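Local coordinates for glycosyl hydrolase family 2, TIM barrel domain protein (Parabacteroides merdae ATCC 43184, PDB 6DXU), which is a gut bacterial beta-glucuronidase of glycoside hydrolase family 2, and probably hydrolyses glucuronide conjugates to release glucuronic acid, at residues D[99-105]-D[198-202]. Sequence-based numbering, arbitrary orientation.
Sequences IDNPYRN and YLPEV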
ATOM      1  N   ILE D  99     -12.425 -21.187  26.914  1.00 19.86           N
ATOM      2  CA  ILE D  99     -13.566 -20.300  26.722  1.00 19.29           C
ATOM      3  C   ILE D  99     -14.846 -21.059  27.012  1.00 19.51           C
ATOM      4  O   ILE D  99     -15.049 -22.168  26.497  1.00 21.12           O
ATOM      5  CB  ILE D  99     -13.593 -19.719  25.297  1.00 24.21           C
ATOM      6  CG1 ILE D  99     -12.337 -18.861  25.060  1.00 23.27           C
ATOM      7  CG2 ILE D  99     -14.893 -18.958  25.082  1.00 24.23           C
ATOM      8  CD1 ILE D  99     -12.208 -18.334  23.646  1.00 25.62           C
ATOM      9  N   ASP D 100     -15.706 -20.461  27.840  1.00 23.07           N
ATOM     10  CA  ASP D 100     -17.034 -21.008  28.111  1.00 22.09           C
ATOM     11  C   ASP D 100     -17.876 -19.803  28.549  1.00 24.90           C
ATOM     12  O   ASP D 100     -17.919 -19.466  29.733  1.00 19.67           O
ATOM     13  CB  ASP D 100     -16.997 -22.085  29.181  1.00 24.76           C
ATOM     14  CG  ASP D 100     -18.338 -22.799  29.350  1.00 25.38           C
ATOM     15  OD1 ASP D 100     -18.355 -23.901  29.935  1.00 25.63           O
ATOM     16  OD2 ASP D 100     -19.370 -22.265  28.888  1.00 28.06           O
ATOM     17  N   ASN D 101     -18.561 -19.199  27.597  1.00 21.55           N
ATOM     18  CA  ASN D 101     -19.280 -17.954  27.864  1.00 20.50           C
ATOM     19  C   ASN D 101     -20.536 -18.243  28.673  1.00 19.33           C
ATOM     20  O   ASN D 101     -21.384 -19.018  28.221  1.00 22.46           O
ATOM     21  CB  ASN D 101     -19.631 -17.265  26.537  1.00 20.05           C
ATOM     22  CG  ASN D 101     -20.031 -15.808  26.720  1.00 24.62           C
ATOM     23  OD1 ASN D 101     -20.543 -15.412  27.770  1.00 23.26           O
ATOM     24  ND2 ASN D 101     -19.781 -15.001  25.706  1.00 23.67           N
ATOM     25  N   PRO D 102     -20.692 -17.661  29.862  1.00 22.74           N
ATOM     26  CA  PRO D 102     -21.903 -17.929  30.654  1.00 24.46           C
ATOM     27  C   PRO D 102     -23.156 -17.270  30.094  1.00 26.82           C
ATOM     28  O   PRO D 102     -24.257 -17.606  30.547  1.00 24.82           O
ATOM     29  CB  PRO D 102     -21.544 -17.369  32.036  1.00 24.16           C
ATOM     30  CG  PRO D 102     -20.626 -16.255  31.746  1.00 27.47           C
ATOM     31  CD  PRO D 102     -19.796 -16.709  30.537  1.00 21.11           C
ATOM     32  N   TYR D 103     -23.031 -16.342  29.148  1.00 21.96           N
ATOM     33  CA  TYR D 103     -24.186 -15.667  28.574  1.00 25.46           C
ATOM     34  C   TYR D 103     -24.657 -16.351  27.300  1.00 23.34           C
ATOM     35  O   TYR D 103     -23.851 -16.841  26.505  1.00 20.86           O
ATOM     36  CB  TYR D 103     -23.876 -14.206  28.285  1.00 21.72           C
ATOM     37  CG  TYR D 103     -23.583 -13.411  29.524  1.00 23.96           C
ATOM     38  CD1 TYR D 103     -24.613 -13.024  30.390  1.00 28.30           C
ATOM     39  CD2 TYR D 103     -22.288 -13.019  29.826  1.00 23.09           C
ATOM     40  CE1 TYR D 103     -24.346 -12.278  31.527  1.00 26.70           C
ATOM     41  CE2 TYR D 103     -22.017 -12.272  30.961  1.00 26.02           C
ATOM     42  CZ  TYR D 103     -23.052 -11.908  31.806  1.00 27.24           C
ATOM     43  OH  TYR D 103     -22.784 -11.157  32.930  1.00 31.16           O
ATOM     44  N   ARG D 104     -25.977 -16.387  27.122  1.00 22.44           N
ATOM     45  CA  ARG D 104     -26.562 -16.926  25.903  1.00 22.68           C
ATOM     46  C   ARG D 104     -26.265 -16.001  24.725  1.00 22.14           C
ATOM     47  O   ARG D 104     -26.544 -14.800  24.781  1.00 21.66           O
ATOM     48  CB  ARG D 104     -28.066 -17.102  26.099  1.00 26.80           C
ATOM     49  CG  ARG D 104     -28.800 -17.526  24.862  1.00 30.49           C
ATOM     50  CD  ARG D 104     -28.294 -18.839  24.243  1.00 32.63           C
ATOM     51  NE  ARG D 104     -29.219 -19.180  23.162  1.00 35.02           N
ATOM     52  CZ  ARG D 104     -28.934 -19.159  21.865  1.00 40.56           C
ATOM     53  NH1 ARG D 104     -27.708 -18.864  21.437  1.00 36.53           N
ATOM     54  NH2 ARG D 104     -29.890 -19.454  20.991  1.00 44.92           N
ATOM     55  N   ASN D 105     -25.678 -16.555  23.660  1.00 22.30           N
ATOM     56  CA  ASN D 105     -25.307 -15.767  22.487  1.00 21.80           C
ATOM     57  C   ASN D 105     -24.405 -14.595  22.879  1.00 20.12           C
ATOM     58  O   ASN D 105     -24.475 -13.509  22.302  1.00 23.99           O
ATOM     59  CB  ASN D 105     -26.543 -15.267  21.729  1.00 21.74           C
ATOM     60  CG  ASN D 105     -26.238 -14.955  20.272  1.00 35.70           C
ATOM     61  OD1 ASN D 105     -25.371 -15.586  19.664  1.00 34.95           O
ATOM     62  ND2 ASN D 105     -26.936 -13.973  19.709  1.00 32.82           N
ATOM     63  N   TYR D 198     -16.640 -11.612  29.483  1.00 16.35           N
ATOM     64  CA  TYR D 198     -17.838 -12.172  28.879  1.00 21.13           C
ATOM     65  C   TYR D 198     -18.969 -11.161  28.993  1.00 20.73           C
ATOM     66  O   TYR D 198     -19.216 -10.617  30.076  1.00 23.00           O
ATOM     67  CB  TYR D 198     -18.236 -13.469  29.576  1.00 22.75           C
ATOM     68  CG  TYR D 198     -17.276 -14.632  29.423  1.00 22.15           C
ATOM     69  CD1 TYR D 198     -16.645 -15.186  30.536  1.00 22.58           C
ATOM     70  CD2 TYR D 198     -17.025 -15.197  28.170  1.00 24.10           C
ATOM     71  CE1 TYR D 198     -15.788 -16.269  30.406  1.00 26.48           C
ATOM     72  CE2 TYR D 198     -16.163 -16.285  28.033  1.00 22.95           C
ATOM     73  CZ  TYR D 198     -15.551 -16.813  29.161  1.00 21.21           C
ATOM     74  OH  TYR D 198     -14.705 -17.898  29.038  1.00 23.09           O
ATOM     75  N   LEU D 199     -19.671 -10.933  27.888  1.00 19.61           N
ATOM     76  CA  LEU D 199     -20.783 -10.002  27.844  1.00 17.51           C
ATOM     77  C   LEU D 199     -22.016 -10.706  27.308  1.00 21.28           C
ATOM     78  O   LEU D 199     -21.900 -11.627  26.493  1.00 19.30           O
ATOM     79  CB  LEU D 199     -20.469  -8.796  26.938  1.00 19.98           C
ATOM     80  CG  LEU D 199     -19.291  -7.932  27.385  1.00 21.50           C
ATOM     81  CD1 LEU D 199     -18.951  -6.968  26.253  1.00 21.28           C
ATOM     82  CD2 LEU D 199     -19.646  -7.181  28.679  1.00 23.00           C
ATOM     83  N   PRO D 200     -23.215 -10.269  27.724  1.00 18.24           N
ATOM     84  CA  PRO D 200     -24.439 -10.728  27.054  1.00 20.90           C
ATOM     85  C   PRO D 200     -24.594 -10.028  25.711  1.00 20.38           C
ATOM     86  O   PRO D 200     -23.710  -9.264  25.312  1.00 20.00           O
ATOM     87  CB  PRO D 200     -25.545 -10.325  28.035  1.00 25.20           C
ATOM     88  CG  PRO D 200     -25.003  -9.067  28.670  1.00 24.80           C
ATOM     89  CD  PRO D 200     -23.497  -9.267  28.769  1.00 23.20           C
ATOM     90  N   GLU D 201     -25.717 -10.255  25.027  1.00 19.65           N
ATOM     91  CA  GLU D 201     -25.941  -9.643  23.715  1.00 23.70           C
ATOM     92  C   GLU D 201     -25.852  -8.125  23.775  1.00 24.71           C
ATOM     93  O   GLU D 201     -25.249  -7.497  22.898  1.00 22.15           O
ATOM     94  CB  GLU D 201     -27.305 -10.061  23.168  1.00 30.29           C
ATOM     95  CG  GLU D 201     -27.333 -11.467  22.612  1.00 26.55           C
ATOM     96  CD  GLU D 201     -28.739 -11.896  22.203  1.00 35.80           C
ATOM     97  OE1 GLU D 201     -28.863 -12.569  21.162  1.00 30.74           O
ATOM     98  OE2 GLU D 201     -29.716 -11.529  22.900  1.00 31.47           O
ATOM     99  N   VAL D 202     -26.460  -7.513  24.786  1.00 20.68           N
ATOM    100  CA  VAL D 202     -26.521  -6.060  24.884  1.00 22.87           C
ATOM    101  C   VAL D 202     -25.772  -5.642  26.132  1.00 22.67           C
ATOM    102  O   VAL D 202     -26.102  -6.097  27.233  1.00 22.62           O
ATOM    103  CB  VAL D 202     -27.968  -5.543  24.931  1.00 22.03           C
ATOM    104  CG1 VAL D 202     -27.965  -4.020  24.967  1.00 20.14           C
ATOM    105  CG2 VAL D 202     -28.758  -6.053  23.735  1.00 22.32           C
TER
HETATM  106  O   HOH W   1     -27.391 -12.669  26.408  1.00 28.12           O
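E201 OE1 takes a hydrogen bond from N105 ND2 at 2.8 Å, almost perfectly straight at 178°. The carboxylate offers the lone pair facing away from its other oxygen, and OE1 lies in the plane of the N105 amide, although the two flat groups are twisted 70° against each other. Close by, a water bridges the backbones of 99-105 and 198-202, donating to R104 O and accepting from E201 N.

At the far end of the contact the phenol of Y198 reaches along the loop, and its OH accepts a hydrogen bond from the D100 backbone N at 3.0 Å. On the way its ring turns one face to N101 and P102: P102 CD sits 3.7 Å from the ring centroid and N101 CA 3.9 Å, both CH-pi contacts over that face. The methyl CG2 of I99 meets the ring near its plane, at the edge. N101 keeps its CG anti to the backbone N (chi1 -164°), and its OD1 accepts from Y103 N at 3.0 Å, an Asx turn spanning P102, whose CD is the atom that touches the Y198 ring.

Between the two ends, Y103 lies alongside P200, pointing the same way, and P200 CD stands 3.9 Å from the tyrosine ring centroid, nearly on the ring normal.

The contact thus fastens the loop joining strands 90-97 and 107-112 to the end of strand 194-199 in the sugar-binding domain. L199 pairs through its backbone with R107 of strand 107-112, while Y103, P200 and E201 also touch strand 297-305 of the following beta-sheet domain.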